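Local coordinates for protein enoyl CoA hydratase/isomerase (Crotonase) (Legionella pneumophila subsp. pneumophila, PDB 3I47) that probably hydrates enoyl-CoA thioesters or isomerises related acyl-CoA substrates, at residues A[9-17]-A[194-202]; A[36-47]-A[90-100]. One frame throughout, in Å; residues are numbered along the deposited sequence.

Interaction 1 of 2, residues A[9-17]-A[194-202]; sequences EIQDKVGLL and LKYASQISN
With CG1 anti to the backbone N (chi1 -178°), Val14 turns both methyls toward the methyl of Ala197, and Asp12, whose CG is likewise trans to its N, reaches out to Ser198. Val14 CG2 lies 3.9 Å from Ala197 CB and CG1 almost as near, so the isopropyl group sets both methyls against the alanine methyl. Two residues further along the strand, Leu16 and Leu194 meet at about a right angle, Leu16 CD2 touching Leu194 CD2 at 3.8 Å. Gln11 adds a looser contact to the other methyl of Leu194. The polar end is built round the type I' turn from Gln11 to Val14, which brings Asp12 OD2 to 3.4 Å from Ser198 OG. Ser201 OG bonds back to Ser198 O at 2.7 Å while resting against the Asp12 carbonyl. No hydrogen bond joins the two segments; the Ser201 carbonyl accepts from Arg50. Helix 189-201 thus covers the N-terminal hairpin at the edge of the sheet, with the axes of strand 14-17 and helix 194-201 9.5 Å apart, in the ClpP/crotonase fold, a spiral of beta-beta-alpha units.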
loop_
_atom_site.group_PDB
_atom_site.type_symbol
_atom_site.label_atom_id
_atom_site.label_comp_id
_atom_site.label_asym_id
_atom_site.label_seq_id
_atom_site.Cartn_x
_atom_site.Cartn_y
_atom_site.Cartn_z
ATOM N N GLU A 9 14.078 4.659 6.113
ATOM C CA GLU A 9 15.302 4.932 5.358
ATOM C C GLU A 9 15.006 5.040 3.870
ATOM O O GLU A 9 13.988 4.530 3.399
ATOM C CB GLU A 9 16.388 3.880 5.628
ATOM C CG GLU A 9 16.195 2.520 4.964
ATOM C CD GLU A 9 17.432 1.631 5.082
ATOM O OE1 GLU A 9 18.552 2.105 4.783
ATOM O OE2 GLU A 9 17.287 0.451 5.469
ATOM N N ILE A 10 15.897 5.720 3.153
ATOM C CA ILE A 10 15.796 5.864 1.702
ATOM C C ILE A 10 16.967 5.145 1.032
ATOM O O ILE A 10 18.125 5.360 1.409
ATOM C CB ILE A 10 15.766 7.355 1.285
ATOM C CG1 ILE A 10 14.572 8.067 1.928
ATOM C CG2 ILE A 10 15.728 7.504 -0.246
ATOM C CD1 ILE A 10 14.699 9.577 1.949
ATOM N N GLN A 11 16.659 4.274 0.072
ATOM C CA GLN A 11 17.658 3.600 -0.769
ATOM C C GLN A 11 17.293 3.786 -2.240
ATOM O O GLN A 11 16.196 3.423 -2.628
ATOM C CB GLN A 11 17.659 2.089 -0.514
ATOM C CG GLN A 11 18.131 1.608 0.847
ATOM C CD GLN A 11 18.053 0.084 0.975
ATOM O OE1 GLN A 11 18.068 -0.643 -0.025
ATOM N NE2 GLN A 11 17.968 -0.402 2.213
ATOM N N ASP A 12 18.206 4.306 -3.063
ATOM C CA ASP A 12 17.982 4.371 -4.533
ATOM C C ASP A 12 16.547 4.816 -4.914
ATOM O O ASP A 12 15.838 4.135 -5.687
ATOM C CB ASP A 12 18.338 3.020 -5.202
ATOM C CG ASP A 12 18.148 3.029 -6.739
ATOM O OD1 ASP A 12 18.416 4.068 -7.389
ATOM O OD2 ASP A 12 17.734 1.986 -7.305
ATOM N N LYS A 13 16.137 5.952 -4.349
ATOM C CA LYS A 13 14.842 6.596 -4.608
ATOM C C LYS A 13 13.625 5.828 -4.090
ATOM O O LYS A 13 12.484 6.171 -4.420
ATOM C CB LYS A 13 14.686 6.962 -6.094
ATOM C CG LYS A 13 15.830 7.844 -6.596
ATOM C CD LYS A 13 15.553 8.415 -7.975
ATOM C CE LYS A 13 16.698 9.322 -8.435
ATOM N NZ LYS A 13 16.909 10.499 -7.521
ATOM N N VAL A 14 13.880 4.828 -3.246
ATOM C CA VAL A 14 12.806 4.080 -2.582
ATOM C C VAL A 14 12.777 4.424 -1.087
ATOM O O VAL A 14 13.765 4.224 -0.372
ATOM C CB VAL A 14 12.974 2.550 -2.769
ATOM C CG1 VAL A 14 11.819 1.799 -2.117
ATOM C CG2 VAL A 14 13.048 2.193 -4.241
ATOM N N GLY A 15 11.645 4.943 -0.620
ATOM C CA GLY A 15 11.463 5.201 0.818
ATOM C C GLY A 15 10.916 3.950 1.465
ATOM O O GLY A 15 9.917 3.402 1.001
ATOM N N LEU A 16 11.581 3.488 2.519
ATOM C CA LEU A 16 11.229 2.227 3.167
ATOM C C LEU A 16 10.766 2.485 4.593
ATOM O O LEU A 16 11.541 2.990 5.409
ATOM C CB LEU A 16 12.455 1.307 3.188
ATOM C CG LEU A 16 13.108 0.955 1.849
ATOM C CD1 LEU A 16 14.520 0.454 2.067
ATOM C CD2 LEU A 16 12.289 -0.094 1.158
ATOM N N LEU A 17 9.500 2.180 4.878
ATOM C CA LEU A 17 8.968 2.249 6.246
ATOM C C LEU A 17 8.894 0.830 6.749
ATOM O O LEU A 17 8.228 -0.002 6.130
ATOM C CB LEU A 17 7.569 2.874 6.269
ATOM C CG LEU A 17 7.335 4.385 6.147
ATOM C CD1 LEU A 17 7.589 4.907 4.737
ATOM C CD2 LEU A 17 5.913 4.692 6.581
ATOM N N LEU A 194 12.752 -5.100 -3.079
ATOM C CA LEU A 194 13.678 -3.995 -3.340
ATOM C C LEU A 194 13.978 -3.838 -4.831
ATOM O O LEU A 194 14.009 -2.723 -5.357
ATOM C CB LEU A 194 14.984 -4.172 -2.566
ATOM C CG LEU A 194 14.898 -4.077 -1.045
ATOM C CD1 LEU A 194 16.283 -4.288 -0.442
ATOM C CD2 LEU A 194 14.313 -2.736 -0.604
ATOM N N LYS A 195 14.160 -4.959 -5.518
ATOM C CA LYS A 195 14.435 -4.923 -6.950
ATOM C C LYS A 195 13.237 -4.428 -7.742
ATOM O O LYS A 195 13.385 -3.653 -8.694
ATOM C CB LYS A 195 14.869 -6.294 -7.452
ATOM C CG LYS A 195 16.283 -6.629 -7.050
ATOM C CD LYS A 195 16.888 -7.625 -7.994
ATOM C CE LYS A 195 18.287 -7.962 -7.560
ATOM N NZ LYS A 195 18.782 -9.145 -8.298
ATOM N N TYR A 196 12.048 -4.869 -7.341
ATOM C CA TYR A 196 10.824 -4.508 -8.033
ATOM C C TYR A 196 10.534 -3.020 -7.842
ATOM O O TYR A 196 10.169 -2.326 -8.800
ATOM C CB TYR A 196 9.682 -5.389 -7.521
ATOM C CG TYR A 196 8.357 -5.201 -8.212
ATOM C CD1 TYR A 196 8.100 -5.804 -9.441
ATOM C CD2 TYR A 196 7.351 -4.450 -7.629
ATOM C CE1 TYR A 196 6.870 -5.646 -10.080
ATOM C CE2 TYR A 196 6.113 -4.282 -8.256
ATOM C CZ TYR A 196 5.884 -4.893 -9.480
ATOM O OH TYR A 196 4.667 -4.746 -10.102
ATOM N N ALA A 197 10.726 -2.533 -6.612
ATOM C CA ALA A 197 10.533 -1.115 -6.312
ATOM C C ALA A 197 11.555 -0.273 -7.072
ATOM O O ALA A 197 11.194 0.750 -7.633
ATOM C CB ALA A 197 10.616 -0.853 -4.800
ATOM N N SER A 198 12.805 -0.737 -7.114
ATOM C CA SER A 198 13.857 -0.021 -7.842
ATOM C C SER A 198 13.509 0.090 -9.321
ATOM O O SER A 198 13.690 1.152 -9.933
ATOM C CB SER A 198 15.222 -0.679 -7.646
ATOM O OG SER A 198 15.674 -0.497 -6.318
ATOM N N GLN A 199 12.980 -0.988 -9.899
ATOM C CA GLN A 199 12.563 -0.969 -11.309
ATOM C C GLN A 199 11.508 0.095 -11.610
ATOM O O GLN A 199 11.612 0.819 -12.606
ATOM C CB GLN A 199 12.109 -2.353 -11.761
ATOM C CG GLN A 199 13.283 -3.302 -11.964
ATOM C CD GLN A 199 12.901 -4.770 -11.866
ATOM O OE1 GLN A 199 11.731 -5.121 -11.680
ATOM N NE2 GLN A 199 13.902 -5.645 -11.988
ATOM N N ILE A 200 10.496 0.200 -10.753
ATOM C CA ILE A 200 9.511 1.259 -10.896
ATOM C C ILE A 200 10.158 2.647 -10.722
ATOM O O ILE A 200 9.835 3.585 -11.467
ATOM C CB ILE A 200 8.329 1.050 -9.904
ATOM C CG1 ILE A 200 7.614 -0.270 -10.228
ATOM C CG2 ILE A 200 7.353 2.212 -9.975
ATOM C CD1 ILE A 200 6.590 -0.700 -9.174
ATOM N N SER A 201 11.091 2.760 -9.771
ATOM C CA SER A 201 11.748 4.046 -9.480
ATOM C C SER A 201 12.640 4.488 -10.633
ATOM O O SER A 201 12.981 5.663 -10.733
ATOM C CB SER A 201 12.542 3.998 -8.165
ATOM O OG SER A 201 13.786 3.335 -8.325
ATOM N N ASN A 202 12.993 3.548 -11.501
ATOM C CA ASN A 202 13.823 3.875 -12.660
ATOM C C ASN A 202 13.052 4.114 -13.954
ATOM O O ASN A 202 13.637 4.479 -14.985
ATOM C CB ASN A 202 14.958 2.859 -12.817
ATOM C CG ASN A 202 15.965 2.953 -11.685
ATOM O OD1 ASN A 202 16.428 4.046 -11.335
ATOM N ND2 ASN A 202 16.293 1.819 -11.090
#

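Interaction 2 of 2, residues A[36-47]-A[90-100]; sequences MRIRLDSAINDT and NLMYSISQSPK
The guanidinium of Arg37 lies over the side chain of Asn90, whose CB sits 3.3 Å above one face, offset toward the rim, with the amide plane tilted only 22° from the guanidinium plane. A water lies in plane at its edge, accepting from Arg37 NE at 2.7 Å and donating to Ser94 OG at 2.9 Å, so it bridges the two helices and helps fix the rotation of the group. A bend at chi3 brings the arginine head over Asn90, while lower down its aliphatic part slides past Leu91 in the opposite direction, Arg37 CG lying 3.7 Å from Leu91 CB. Leu91 also touches Met36 and Leu40 with its methyls.

Leu40 carries the centre: with CG anti to the backbone N (chi1 173°), it puts CD2 3.7 Å from Ile95 CG1, crossing that side chain at about a right angle and leaning on Ser94 CB as well. Helices 36-45 and 90-97 run nearly parallel here, 17° apart with axes 9.8 Å from each other, as neighbouring helices of the crotonase fold; Leu40 and Ile44 continue onto Ile52, and Ile95 onto Leu54, both in strand 51-56.

Farther on, Ile44 reaches the residues that follow helix 90-97, CD1 and CG1 against Ser98 and CG2 against the Pro99 ring. Lys100 then stretches out beyond CG to the C-terminal part of helix 30-45. Lys100 NZ donates to Ala43 O at 3.0 Å, in the carbonyl plane, and more weakly to Ile44 O; these two carbonyls near the helix C-terminus would probably stabilise the positive charge, and Val49 O, in the following loop, is a further partner. Ser98 OG donates to Lys100 O at 2.8 Å, and Lys212 also binds that carbonyl.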
loop_
_atom_site.group_PDB
_atom_site.type_symbol
_atom_site.label_atom_id
_atom_site.label_comp_id
_atom_site.label_asym_id
_atom_site.label_seq_id
_atom_site.Cartn_x
_atom_site.Cartn_y
_atom_site.Cartn_z
ATOM N N MET A 36 3.589 5.904 11.673
ATOM C CA MET A 36 3.471 5.574 10.255
ATOM C C MET A 36 2.968 6.752 9.437
ATOM O O MET A 36 3.512 7.035 8.365
ATOM C CB MET A 36 2.619 4.316 10.055
ATOM C CG MET A 36 3.275 3.082 10.685
ATOM S SD MET A 36 2.377 1.523 10.402
ATOM C CE MET A 36 2.480 1.418 8.654
ATOM N N ARG A 37 1.953 7.451 9.947
ATOM C CA ARG A 37 1.420 8.640 9.259
ATOM C C ARG A 37 2.511 9.687 9.018
ATOM O O ARG A 37 2.627 10.244 7.918
ATOM C CB ARG A 37 0.299 9.288 10.078
ATOM C CG ARG A 37 -0.986 8.492 10.117
ATOM C CD ARG A 37 -2.025 9.225 10.968
ATOM N NE ARG A 37 -2.489 10.456 10.316
ATOM C CZ ARG A 37 -3.237 11.381 10.911
ATOM N NH1 ARG A 37 -3.607 11.229 12.181
ATOM N NH2 ARG A 37 -3.620 12.459 10.238
ATOM N N ILE A 38 3.298 9.964 10.057
ATOM C CA ILE A 38 4.335 10.985 9.951
ATOM C C ILE A 38 5.405 10.597 8.947
ATOM O O ILE A 38 5.778 11.407 8.090
ATOM C CB ILE A 38 4.972 11.304 11.326
ATOM C CG1 ILE A 38 3.908 11.910 12.245
ATOM C CG2 ILE A 38 6.157 12.269 11.155
ATOM C CD1 ILE A 38 4.319 12.040 13.704
ATOM N N ARG A 39 5.901 9.366 9.043
ATOM C CA ARG A 39 6.944 8.920 8.113
ATOM C C ARG A 39 6.424 8.862 6.686
ATOM O O ARG A 39 7.144 9.211 5.754
ATOM C CB ARG A 39 7.505 7.550 8.505
ATOM C CG ARG A 39 8.126 7.485 9.884
ATOM C CD ARG A 39 9.224 8.476 10.076
ATOM N NE ARG A 39 9.899 8.199 11.342
ATOM C CZ ARG A 39 10.984 8.837 11.748
ATOM N NH1 ARG A 39 11.492 9.816 11.005
ATOM N NH2 ARG A 39 11.542 8.506 12.905
ATOM N N LEU A 40 5.180 8.412 6.506
ATOM C CA LEU A 40 4.583 8.374 5.176
ATOM C C LEU A 40 4.511 9.777 4.577
ATOM O O LEU A 40 4.876 9.980 3.409
ATOM C CB LEU A 40 3.188 7.743 5.240
ATOM C CG LEU A 40 2.415 7.812 3.918
ATOM C CD1 LEU A 40 3.028 6.867 2.897
ATOM C CD2 LEU A 40 0.946 7.475 4.166
ATOM N N ASP A 41 4.059 10.741 5.381
ATOM C CA ASP A 41 3.975 12.137 4.954
ATOM C C ASP A 41 5.341 12.647 4.503
ATOM O O ASP A 41 5.451 13.293 3.466
ATOM C CB ASP A 41 3.424 13.016 6.085
ATOM C CG ASP A 41 3.230 14.465 5.664
ATOM O OD1 ASP A 41 2.258 14.753 4.932
ATOM O OD2 ASP A 41 4.043 15.322 6.071
ATOM N N SER A 42 6.377 12.333 5.274
ATOM C CA SER A 42 7.736 12.728 4.920
ATOM C C SER A 42 8.139 12.149 3.560
ATOM O O SER A 42 8.670 12.871 2.699
ATOM C CB SER A 42 8.707 12.276 6.004
ATOM O OG SER A 42 8.472 12.979 7.210
ATOM N N ALA A 43 7.867 10.861 3.355
ATOM C CA ALA A 43 8.247 10.189 2.109
ATOM C C ALA A 43 7.487 10.766 0.915
ATOM O O ALA A 43 8.062 10.985 -0.163
ATOM C CB ALA A 43 7.997 8.671 2.232
ATOM N N ILE A 44 6.196 11.024 1.110
ATOM C CA ILE A 44 5.357 11.588 0.043
ATOM C C ILE A 44 5.865 12.965 -0.386
ATOM O O ILE A 44 5.810 13.311 -1.573
ATOM C CB ILE A 44 3.864 11.643 0.462
ATOM C CG1 ILE A 44 3.275 10.229 0.469
ATOM C CG2 ILE A 44 3.046 12.567 -0.469
ATOM C CD1 ILE A 44 1.874 10.142 1.064
ATOM N N ASN A 45 6.398 13.727 0.567
ATOM C CA ASN A 45 6.832 15.099 0.305
ATOM C C ASN A 45 8.329 15.241 0.018
ATOM O O ASN A 45 8.811 16.356 -0.240
ATOM C CB ASN A 45 6.385 16.020 1.453
ATOM C CG ASN A 45 4.875 16.198 1.492
ATOM O OD1 ASN A 45 4.210 15.783 2.440
ATOM N ND2 ASN A 45 4.325 16.788 0.446
ATOM N N ASP A 46 9.052 14.121 0.041
ATOM C CA ASP A 46 10.496 14.114 -0.225
ATOM C C ASP A 46 10.778 13.894 -1.710
ATOM O O ASP A 46 10.519 12.820 -2.243
ATOM C CB ASP A 46 11.181 13.023 0.605
ATOM C CG ASP A 46 12.702 13.127 0.591
ATOM O OD1 ASP A 46 13.274 13.838 -0.265
ATOM O OD2 ASP A 46 13.335 12.484 1.451
ATOM N N THR A 47 11.329 14.912 -2.371
ATOM C CA THR A 47 11.632 14.804 -3.797
ATOM C C THR A 47 12.686 13.735 -4.111
ATOM O O THR A 47 12.812 13.321 -5.263
ATOM C CB THR A 47 12.071 16.163 -4.419
ATOM O OG1 THR A 47 13.206 16.661 -3.715
ATOM C CG2 THR A 47 10.945 17.182 -4.357
ATOM N N ASN A 90 -7.106 8.077 8.779
ATOM C CA ASN A 90 -6.241 9.036 8.104
ATOM C C ASN A 90 -5.011 8.406 7.476
ATOM O O ASN A 90 -4.593 8.825 6.387
ATOM C CB ASN A 90 -5.842 10.144 9.068
ATOM C CG ASN A 90 -6.920 11.187 9.206
ATOM O OD1 ASN A 90 -7.413 11.709 8.204
ATOM N ND2 ASN A 90 -7.283 11.518 10.440
ATOM N N LEU A 91 -4.449 7.392 8.135
ATOM C CA LEU A 91 -3.305 6.667 7.561
ATOM C C LEU A 91 -3.686 6.011 6.234
ATOM O O LEU A 91 -2.985 6.180 5.229
ATOM C CB LEU A 91 -2.742 5.620 8.534
ATOM C CG LEU A 91 -1.625 4.720 7.970
ATOM C CD1 LEU A 91 -0.380 5.541 7.523
ATOM C CD2 LEU A 91 -1.242 3.645 8.983
ATOM N N MET A 92 -4.789 5.275 6.228
ATOM C CA MET A 92 -5.180 4.569 5.009
ATOM C C MET A 92 -5.522 5.561 3.898
ATOM O O MET A 92 -5.171 5.335 2.730
ATOM C CB MET A 92 -6.341 3.624 5.292
ATOM C CG MET A 92 -5.988 2.560 6.323
ATOM S SD MET A 92 -5.357 1.038 5.625
ATOM C CE MET A 92 -6.838 0.450 4.836
ATOM N N TYR A 93 -6.191 6.658 4.252
ATOM C CA TYR A 93 -6.527 7.674 3.266
ATOM C C TYR A 93 -5.256 8.264 2.675
ATOM O O TYR A 93 -5.126 8.362 1.451
ATOM C CB TYR A 93 -7.409 8.758 3.879
ATOM C CG TYR A 93 -7.879 9.773 2.879
ATOM C CD1 TYR A 93 -8.767 9.414 1.863
ATOM C CD2 TYR A 93 -7.440 11.086 2.944
ATOM C CE1 TYR A 93 -9.213 10.354 0.935
ATOM C CE2 TYR A 93 -7.881 12.037 2.015
ATOM C CZ TYR A 93 -8.769 11.655 1.024
ATOM O OH TYR A 93 -9.205 12.590 0.100
ATOM N N SER A 94 -4.312 8.612 3.545
ATOM C CA SER A 94 -3.049 9.178 3.101
ATOM C C SER A 94 -2.276 8.238 2.166
ATOM O O SER A 94 -1.711 8.691 1.156
ATOM C CB SER A 94 -2.215 9.588 4.307
ATOM O OG SER A 94 -2.825 10.721 4.912
ATOM N N ILE A 95 -2.265 6.939 2.483
ATOM C CA ILE A 95 -1.633 5.955 1.587
ATOM C C ILE A 95 -2.320 6.008 0.215
ATOM O O ILE A 95 -1.658 6.115 -0.830
ATOM C CB ILE A 95 -1.697 4.502 2.156
ATOM C CG1 ILE A 95 -0.814 4.367 3.404
ATOM C CG2 ILE A 95 -1.235 3.490 1.081
ATOM C CD1 ILE A 95 -1.147 3.122 4.235
ATOM N N SER A 96 -3.649 5.953 0.228
ATOM C CA SER A 96 -4.424 5.871 -1.031
ATOM C C SER A 96 -4.280 7.125 -1.897
ATOM O O SER A 96 -4.390 7.061 -3.136
ATOM C CB SER A 96 -5.898 5.595 -0.740
ATOM O OG SER A 96 -6.561 6.735 -0.231
ATOM N N GLN A 97 -4.045 8.256 -1.239
ATOM C CA GLN A 97 -3.888 9.558 -1.902
ATOM C C GLN A 97 -2.463 9.867 -2.379
ATOM O O GLN A 97 -2.250 10.883 -3.054
ATOM C CB GLN A 97 -4.356 10.680 -0.972
ATOM C CG GLN A 97 -5.870 10.736 -0.803
ATOM C CD GLN A 97 -6.570 11.252 -2.053
ATOM O OE1 GLN A 97 -6.299 12.366 -2.515
ATOM N NE2 GLN A 97 -7.468 10.448 -2.605
ATOM N N SER A 98 -1.495 9.016 -2.042
ATOM C CA SER A 98 -0.113 9.214 -2.486
ATOM C C SER A 98 -0.050 9.314 -4.006
ATOM O O SER A 98 -0.523 8.406 -4.682
ATOM C CB SER A 98 0.755 8.028 -2.074
ATOM O OG SER A 98 2.069 8.154 -2.630
ATOM N N PRO A 99 0.557 10.387 -4.542
ATOM C CA PRO A 99 0.756 10.428 -6.002
ATOM C C PRO A 99 1.852 9.460 -6.439
ATOM O O PRO A 99 1.895 9.067 -7.611
ATOM C CB PRO A 99 1.209 11.868 -6.282
ATOM C CG PRO A 99 1.111 12.600 -4.998
ATOM C CD PRO A 99 0.993 11.620 -3.867
ATOM N N LYS A 100 2.741 9.110 -5.513
ATOM C CA LYS A 100 3.830 8.158 -5.779
ATOM C C LYS A 100 3.354 6.706 -5.617
ATOM O O LYS A 100 2.450 6.424 -4.808
ATOM C CB LYS A 100 4.999 8.412 -4.818
ATOM C CG LYS A 100 5.486 9.852 -4.849
ATOM C CD LYS A 100 6.578 10.106 -3.837
ATOM C CE LYS A 100 7.000 11.556 -3.954
ATOM N NZ LYS A 100 8.129 11.925 -3.063
HETATM O O HOH W 1 -2.008 10.488 7.639
#

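Overall arrangement
The two contacts, with centres about 15 Å apart, lie on opposite faces of the six-stranded sheet. Strand 14-19 separates them: Val14 and Leu16 face helix 189-201 in interaction 1, whereas Leu17 points to helix 30-45, its CD2 lying 3.8 Å from Leu40 N and equally close to Arg39 CB. Strand 51-56 continues the division, Val53 meeting Val14 and Leu16 on one side, Ile52 meeting Leu40 and Ile44 on the other. At the turn end, Ile10 packs on Asp46, near the carbonyls that receive Lys100. Along the chain, interaction 2 is nested within the long loop closed by interaction 1.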